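Local coordinates for nuclear inclusion protein A (Tobacco vein mottling virus, PDB 3MMG) that probably acts as a cysteine-type peptidase of the 3C-like kind, cutting peptide bonds in viral polyprotein substrates, at residues Ile159-His171 against Gly175-Val187. The protein carries 3 engineered substitutions. Numbering follows the deposited sequence.
Sequences IDGNILGIHSLTH and GSNYFVEFPEKFV
I166 and V180 form an antiparallel hydrogen-bonded pair, V180 N to I166 O at 2.9 Å, in an antiparallel hairpin of strands 163-171 and 177-181, whose N-to-C directions are 139° apart. The register slips by one at a classic beta bulge, where Y178 O accepts from both S168 N (3.1 Å) and L169 N (3.0 Å), the second bond nearly straight. Beside this bulge the H167 ring meets N177 CB with its CE1 edge, close to the ring plane, with ring and amide planes 82° apart; H142 bonds its ND1 and a polar side chain of the bound peptide its NE2. Toward the open end, F182 lays the CD1 edge of its ring against the backbone of G165, 3.5 Å from G165 N, while CE1 touches I163 CG2 and CZ touches I166 CG2. I166 and V180 point the same way and meet through their CG1 atoms at 3.6 Å. F179 CG sits between its backbone N and carbonyl carbon (chi1 73°), which swings CD1 over to G165 CA at 3.7 Å. T170 OG1 lies 3.0 Å from both S176 O and N177 OD1, and its single proton could serve either. L169, T170 and H171 also pair antiparallel with the bound peptide, extending the sheet across the interface: a peptide-binding hairpin in a six-stranded barrel, consistent with a substrate-binding edge strand as in chymotrypsin-like 3C-type proteases.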
ATOM      1  N   ILE A 159     -13.869   4.564 -11.527  1.00 12.70           N
ATOM      2  CA  ILE A 159     -13.953   4.994 -12.936  1.00 14.10           C
ATOM      3  C   ILE A 159     -13.385   3.916 -13.871  1.00 13.71           C
ATOM      4  O   ILE A 159     -14.043   3.486 -14.820  1.00 14.34           O
ATOM      5  CB  ILE A 159     -13.208   6.341 -13.181  1.00 14.43           C
ATOM      6  CG1 ILE A 159     -13.670   7.449 -12.206  1.00 16.33           C
ATOM      7  CG2 ILE A 159     -13.369   6.780 -14.640  1.00 16.20           C
ATOM      8  CD1 ILE A 159     -15.164   7.777 -12.258  1.00 18.73           C
ATOM      9  N   ASP A 160     -12.165   3.465 -13.587  1.00 13.25           N
ATOM     10  CA  ASP A 160     -11.459   2.550 -14.491  1.00 12.12           C
ATOM     11  C   ASP A 160     -10.758   1.372 -13.798  1.00 11.82           C
ATOM     12  O   ASP A 160     -10.015   0.611 -14.454  1.00 11.64           O
ATOM     13  CB  ASP A 160     -10.452   3.352 -15.330  1.00 12.47           C
ATOM     14  CG  ASP A 160      -9.350   3.996 -14.485  1.00 14.22           C
ATOM     15  OD1 ASP A 160      -9.321   3.803 -13.235  1.00 11.97           O
ATOM     16  OD2 ASP A 160      -8.540   4.743 -15.076  1.00 14.04           O
ATOM     17  N   GLY A 161     -11.000   1.197 -12.492  1.00 10.19           N
ATOM     18  CA  GLY A 161     -10.372   0.096 -11.742  1.00 10.42           C
ATOM     19  C   GLY A 161      -8.859   0.166 -11.542  1.00  9.73           C
ATOM     20  O   GLY A 161      -8.256  -0.792 -11.080  1.00 10.74           O
ATOM     21  N   ASN A 162      -8.243   1.299 -11.863  1.00  9.68           N
ATOM     22  CA  ASN A 162      -6.817   1.481 -11.596  1.00  8.67           C
ATOM     23  C   ASN A 162      -6.562   1.643 -10.095  1.00  8.98           C
ATOM     24  O   ASN A 162      -7.404   2.174  -9.365  1.00  8.27           O
ATOM     25  CB  ASN A 162      -6.274   2.715 -12.301  1.00  9.87           C
ATOM     26  CG  ASN A 162      -6.076   2.522 -13.818  1.00 11.94           C
ATOM     27  OD1 ASN A 162      -6.695   1.656 -14.492  1.00 15.25           O
ATOM     28  ND2 ASN A 162      -5.205   3.357 -14.365  1.00 14.62           N
ATOM     29  N   ILE A 163      -5.396   1.185  -9.649  1.00  7.32           N
ATOM     30  CA  ILE A 163      -4.998   1.404  -8.255  1.00  7.40           C
ATOM     31  C   ILE A 163      -4.422   2.812  -8.157  1.00  8.38           C
ATOM     32  O   ILE A 163      -3.495   3.146  -8.909  1.00  8.94           O
ATOM     33  CB  ILE A 163      -3.962   0.367  -7.817  1.00  7.49           C
ATOM     34  CG1 ILE A 163      -4.544  -1.066  -7.986  1.00  7.82           C
ATOM     35  CG2 ILE A 163      -3.477   0.644  -6.379  1.00  8.51           C
ATOM     36  CD1 ILE A 163      -3.532  -2.154  -7.717  1.00 10.08           C
ATOM     37  N   LEU A 164      -4.955   3.622  -7.232  1.00  8.00           N
ATOM     38  CA  LEU A 164      -4.571   5.049  -7.150  1.00  8.04           C
ATOM     39  C   LEU A 164      -3.636   5.323  -5.980  1.00  8.44           C
ATOM     40  O   LEU A 164      -2.965   6.352  -5.946  1.00  8.00           O
ATOM     41  CB  LEU A 164      -5.792   5.941  -7.009  1.00  8.61           C
ATOM     42  CG  LEU A 164      -6.873   5.819  -8.080  1.00  8.96           C
ATOM     43  CD1 LEU A 164      -7.909   6.926  -7.868  1.00  8.86           C
ATOM     44  CD2 LEU A 164      -6.319   5.811  -9.501  1.00 11.57           C
ATOM     45  N   GLY A 165      -3.604   4.401  -5.019  1.00  8.77           N
ATOM     46  CA  GLY A 165      -2.837   4.685  -3.803  1.00  8.13           C
ATOM     47  C   GLY A 165      -2.975   3.520  -2.856  1.00  8.82           C
ATOM     48  O   GLY A 165      -3.669   2.542  -3.152  1.00  8.10           O
ATOM     49  N   ILE A 166      -2.327   3.638  -1.708  1.00  8.30           N
ATOM     50  CA  ILE A 166      -2.492   2.664  -0.628  1.00  8.68           C
ATOM     51  C   ILE A 166      -2.756   3.378   0.689  1.00  8.86           C
ATOM     52  O   ILE A 166      -2.282   4.506   0.902  1.00  7.68           O
ATOM     53  CB  ILE A 166      -1.269   1.722  -0.487  1.00  9.88           C
ATOM     54  CG1 ILE A 166       0.043   2.507  -0.370  1.00 10.71           C
ATOM     55  CG2 ILE A 166      -1.254   0.738  -1.667  1.00 10.59           C
ATOM     56  CD1 ILE A 166       1.257   1.649   0.062  1.00  8.70           C
ATOM     57  N   HIS A 167      -3.545   2.744   1.553  1.00  8.39           N
ATOM     58  CA  HIS A 167      -3.925   3.429   2.795  1.00  8.98           C
ATOM     59  C   HIS A 167      -2.689   3.735   3.665  1.00  9.67           C
ATOM     60  O   HIS A 167      -1.762   2.948   3.676  1.00  9.93           O
ATOM     61  CB  HIS A 167      -4.970   2.633   3.574  1.00  8.70           C
ATOM     62  CG  HIS A 167      -5.348   3.305   4.858  1.00  9.12           C
ATOM     63  ND1 HIS A 167      -5.948   4.551   4.885  1.00  9.37           N
ATOM     64  CD2 HIS A 167      -5.224   2.912   6.148  1.00 11.81           C
ATOM     65  CE1 HIS A 167      -6.169   4.899   6.143  1.00 11.53           C
ATOM     66  NE2 HIS A 167      -5.718   3.929   6.931  1.00 11.31           N
ATOM     67  N   SER A 168      -2.681   4.864   4.394  1.00 10.47           N
ATOM     68  CA  SER A 168      -1.482   5.255   5.133  1.00 10.74           C
ATOM     69  C   SER A 168      -1.719   5.807   6.548  1.00 11.64           C
ATOM     70  O   SER A 168      -1.180   5.270   7.499  1.00 11.12           O
ATOM     71  CB  SER A 168      -0.645   6.253   4.313  1.00 11.98           C
ATOM     72  OG  SER A 168       0.493   6.694   5.054  1.00 14.71           O
ATOM     73  N   LEU A 169      -2.519   6.869   6.656  1.00 12.66           N
ATOM     74  CA  LEU A 169      -2.600   7.700   7.866  1.00 14.11           C
ATOM     75  C   LEU A 169      -3.994   7.789   8.377  1.00 15.12           C
ATOM     76  O   LEU A 169      -4.960   7.669   7.624  1.00 14.35           O
ATOM     77  CB  LEU A 169      -2.217   9.160   7.572  1.00 15.41           C
ATOM     78  CG  LEU A 169      -0.877   9.629   7.059  1.00 17.15           C
ATOM     79  CD1 LEU A 169      -0.976  11.127   6.824  1.00 15.78           C
ATOM     80  CD2 LEU A 169       0.205   9.291   8.100  1.00 16.24           C
ATOM     81  N   THR A 170      -4.081   8.103   9.673  1.00 16.06           N
ATOM     82  CA  THR A 170      -5.305   8.577  10.277  1.00 17.71           C
ATOM     83  C   THR A 170      -4.948   9.730  11.225  1.00 18.05           C
ATOM     84  O   THR A 170      -3.836   9.809  11.762  1.00 17.16           O
ATOM     85  CB  THR A 170      -6.075   7.442  11.000  1.00 17.86           C
ATOM     86  OG1 THR A 170      -7.373   7.912  11.393  1.00 19.09           O
ATOM     87  CG2 THR A 170      -5.312   6.937  12.223  1.00 17.64           C
ATOM     88  N   HIS A 171      -5.888  10.641  11.393  1.00 18.99           N
ATOM     89  CA  HIS A 171      -5.715  11.725  12.340  1.00 20.81           C
ATOM     90  C   HIS A 171      -5.744  11.140  13.753  1.00 21.79           C
ATOM     91  O   HIS A 171      -6.477  10.192  14.024  1.00 22.54           O
ATOM     92  CB  HIS A 171      -6.835  12.725  12.140  1.00 20.58           C
ATOM     93  CG  HIS A 171      -6.639  14.005  12.882  1.00 22.25           C
ATOM     94  ND1 HIS A 171      -6.956  14.145  14.219  1.00 23.63           N
ATOM     95  CD2 HIS A 171      -6.174  15.210  12.473  1.00 23.04           C
ATOM     96  CE1 HIS A 171      -6.686  15.381  14.601  1.00 22.27           C
ATOM     97  NE2 HIS A 171      -6.213  16.049  13.564  1.00 22.55           N
ATOM     98  N   GLY A 175     -10.098  11.220  13.520  1.00 24.95           N
ATOM     99  CA  GLY A 175     -10.362   9.988  12.775  1.00 24.44           C
ATOM    100  C   GLY A 175     -10.348  10.106  11.258  1.00 23.15           C
ATOM    101  O   GLY A 175     -10.627   9.108  10.568  1.00 24.20           O
ATOM    102  N   SER A 176     -10.044  11.300  10.734  1.00 21.48           N
ATOM    103  CA  SER A 176      -9.874  11.505   9.281  1.00 19.80           C
ATOM    104  C   SER A 176      -8.858  10.490   8.776  1.00 18.12           C
ATOM    105  O   SER A 176      -7.928  10.156   9.499  1.00 18.36           O
ATOM    106  CB  SER A 176      -9.345  12.916   8.976  1.00 19.97           C
ATOM    107  OG  SER A 176     -10.307  13.924   9.266  1.00 22.69           O
ATOM    108  N   ASN A 177      -9.031  10.021   7.538  1.00 16.10           N
ATOM    109  CA  ASN A 177      -8.136   9.022   6.948  1.00 13.84           C
ATOM    110  C   ASN A 177      -7.485   9.526   5.666  1.00 12.51           C
ATOM    111  O   ASN A 177      -8.092  10.307   4.935  1.00 10.81           O
ATOM    112  CB  ASN A 177      -8.918   7.750   6.613  1.00 13.63           C
ATOM    113  CG  ASN A 177      -9.262   6.958   7.822  1.00 16.64           C
ATOM    114  OD1 ASN A 177      -8.554   6.989   8.834  1.00 17.04           O
ATOM    115  ND2 ASN A 177     -10.367   6.233   7.741  1.00 15.96           N
ATOM    116  N   TYR A 178      -6.276   9.051   5.386  1.00 11.55           N
ATOM    117  CA  TYR A 178      -5.530   9.499   4.205  1.00 11.16           C
ATOM    118  C   TYR A 178      -4.810   8.327   3.563  1.00 10.16           C
ATOM    119  O   TYR A 178      -4.247   7.478   4.262  1.00  9.15           O
ATOM    120  CB  TYR A 178      -4.514  10.589   4.546  1.00 12.22           C
ATOM    121  CG  TYR A 178      -5.122  11.768   5.234  1.00 12.63           C
ATOM    122  CD1 TYR A 178      -5.306  11.740   6.611  1.00 14.74           C
ATOM    123  CD2 TYR A 178      -5.543  12.901   4.516  1.00 14.50           C
ATOM    124  CE1 TYR A 178      -5.898  12.774   7.273  1.00 16.93           C
ATOM    125  CE2 TYR A 178      -6.148  13.985   5.211  1.00 16.78           C
ATOM    126  CZ  TYR A 178      -6.299  13.884   6.588  1.00 17.59           C
ATOM    127  OH  TYR A 178      -6.875  14.863   7.371  1.00 19.77           O
ATOM    128  N   PHE A 179      -4.863   8.287   2.238  1.00  9.56           N
ATOM    129  CA  PHE A 179      -4.056   7.356   1.489  1.00  8.54           C
ATOM    130  C   PHE A 179      -2.917   8.077   0.790  1.00  8.71           C
ATOM    131  O   PHE A 179      -2.962   9.309   0.631  1.00  9.31           O
ATOM    132  CB  PHE A 179      -4.898   6.523   0.514  1.00  7.63           C
ATOM    133  CG  PHE A 179      -5.399   7.247  -0.711  1.00  8.04           C
ATOM    134  CD1 PHE A 179      -4.616   7.305  -1.887  1.00  8.99           C
ATOM    135  CD2 PHE A 179      -6.701   7.784  -0.735  1.00  7.76           C
ATOM    136  CE1 PHE A 179      -5.119   7.897  -3.049  1.00 11.62           C
ATOM    137  CE2 PHE A 179      -7.223   8.363  -1.914  1.00  6.91           C
ATOM    138  CZ  PHE A 179      -6.426   8.435  -3.059  1.00  8.93           C
ATOM    139  N   VAL A 180      -1.904   7.314   0.380  1.00  7.80           N
ATOM    140  CA  VAL A 180      -0.753   7.909  -0.342  1.00  8.54           C
ATOM    141  C   VAL A 180      -0.880   7.493  -1.795  1.00  8.95           C
ATOM    142  O   VAL A 180      -1.066   6.311  -2.068  1.00  8.64           O
ATOM    143  CB  VAL A 180       0.642   7.473   0.219  1.00  8.16           C
ATOM    144  CG1 VAL A 180       0.712   5.928   0.421  1.00  7.72           C
ATOM    145  CG2 VAL A 180       1.795   7.996  -0.671  1.00  9.26           C
ATOM    146  N   GLU A 181      -0.778   8.462  -2.710  1.00  9.01           N
ATOM    147  CA  GLU A 181      -0.981   8.203  -4.129  1.00  9.65           C
ATOM    148  C   GLU A 181       0.256   7.626  -4.779  1.00  9.97           C
ATOM    149  O   GLU A 181       1.374   7.962  -4.397  1.00 10.26           O
ATOM    150  CB  GLU A 181      -1.360   9.505  -4.858  1.00 10.01           C
ATOM    151  CG  GLU A 181      -0.274  10.575  -4.771  1.00 12.78           C
ATOM    152  CD  GLU A 181      -0.299  11.573  -5.913  1.00 16.00           C
ATOM    153  OE1 GLU A 181      -1.314  12.251  -6.107  1.00 18.69           O
ATOM    154  OE2 GLU A 181       0.725  11.685  -6.608  1.00 21.30           O
ATOM    155  N   PHE A 182       0.042   6.773  -5.780  1.00 10.62           N
ATOM    156  CA  PHE A 182       1.111   6.401  -6.702  1.00 10.82           C
ATOM    157  C   PHE A 182       1.473   7.583  -7.574  1.00 12.61           C
ATOM    158  O   PHE A 182       0.605   8.401  -7.892  1.00 13.72           O
ATOM    159  CB  PHE A 182       0.704   5.179  -7.545  1.00 10.61           C
ATOM    160  CG  PHE A 182       0.715   3.930  -6.729  1.00  9.22           C
ATOM    161  CD1 PHE A 182      -0.451   3.491  -6.102  1.00 11.01           C
ATOM    162  CD2 PHE A 182       1.913   3.291  -6.449  1.00 10.05           C
ATOM    163  CE1 PHE A 182      -0.441   2.387  -5.266  1.00 10.81           C
ATOM    164  CE2 PHE A 182       1.940   2.169  -5.593  1.00 11.50           C
ATOM    165  CZ  PHE A 182       0.763   1.728  -4.996  1.00 11.09           C
ATOM    166  N   PRO A 183       2.751   7.683  -7.953  1.00 14.13           N
ATOM    167  CA  PRO A 183       3.191   8.707  -8.884  1.00 15.05           C
ATOM    168  C   PRO A 183       2.910   8.319 -10.344  1.00 15.31           C
ATOM    169  O   PRO A 183       2.536   7.180 -10.641  1.00 14.64           O
ATOM    170  CB  PRO A 183       4.699   8.741  -8.643  1.00 14.91           C
ATOM    171  CG  PRO A 183       5.036   7.313  -8.351  1.00 13.29           C
ATOM    172  CD  PRO A 183       3.883   6.864  -7.470  1.00 14.40           C
ATOM    173  N   GLU A 184       3.084   9.286 -11.243  1.00 16.76           N
ATOM    174  CA  GLU A 184       2.967   9.057 -12.677  1.00 18.28           C
ATOM    175  C   GLU A 184       4.009   8.029 -13.112  1.00 17.49           C
ATOM    176  O   GLU A 184       5.116   8.018 -12.572  1.00 17.51           O
ATOM    177  CB  GLU A 184       3.244  10.364 -13.420  1.00 18.20           C
ATOM    178  CG  GLU A 184       2.676  10.441 -14.842  1.00 23.07           C
ATOM    179  CD  GLU A 184       3.036  11.754 -15.555  1.00 23.47           C
ATOM    180  OE1 GLU A 184       3.629  12.664 -14.921  1.00 31.11           O
ATOM    181  OE2 GLU A 184       2.735  11.871 -16.764  1.00 30.17           O
ATOM    182  N   LYS A 185       3.637   7.183 -14.076  1.00 17.76           N
ATOM    183  CA  LYS A 185       4.540   6.198 -14.702  1.00 17.76           C
ATOM    184  C   LYS A 185       5.213   5.305 -13.658  1.00 17.23           C
ATOM    185  O   LYS A 185       6.417   5.001 -13.741  1.00 16.76           O
ATOM    186  CB  LYS A 185       5.578   6.931 -15.561  1.00 18.96           C
ATOM    187  CG  LYS A 185       4.935   7.626 -16.745  1.00 20.71           C
ATOM    188  CD  LYS A 185       5.925   8.409 -17.567  1.00 26.70           C
ATOM    189  CE  LYS A 185       5.192   9.143 -18.685  1.00 29.13           C
ATOM    190  NZ  LYS A 185       6.018  10.270 -19.225  1.00 30.45           N
ATOM    191  N   PHE A 186       4.424   4.889 -12.668  1.00 15.36           N
ATOM    192  CA  PHE A 186       4.954   4.145 -11.543  1.00 14.89           C
ATOM    193  C   PHE A 186       5.622   2.823 -11.953  1.00 14.80           C
ATOM    194  O   PHE A 186       6.758   2.560 -11.548  1.00 15.57           O
ATOM    195  CB  PHE A 186       3.846   3.880 -10.507  1.00 13.54           C
ATOM    196  CG  PHE A 186       4.271   2.974  -9.391  1.00 14.71           C
ATOM    197  CD1 PHE A 186       5.261   3.373  -8.496  1.00 13.23           C
ATOM    198  CD2 PHE A 186       3.676   1.715  -9.229  1.00 12.46           C
ATOM    199  CE1 PHE A 186       5.655   2.524  -7.456  1.00 13.74           C
ATOM    200  CE2 PHE A 186       4.063   0.875  -8.195  1.00 13.10           C
ATOM    201  CZ  PHE A 186       5.049   1.275  -7.313  1.00 13.93           C
ATOM    202  N   VAL A 187       4.899   1.992 -12.707  1.00 15.41           N
ATOM    203  CA  VAL A 187       5.425   0.680 -13.162  1.00 16.12           C
ATOM    204  C   VAL A 187       6.734   0.841 -13.967  1.00 17.26           C
ATOM    205  O   VAL A 187       7.758   0.228 -13.644  1.00 18.17           O
ATOM    206  CB  VAL A 187       4.347  -0.105 -13.940  1.00 15.87           C
ATOM    207  CG1 VAL A 187       4.910  -1.427 -14.512  1.00 15.98           C
ATOM    208  CG2 VAL A 187       3.159  -0.378 -13.020  1.00 14.32           C
TER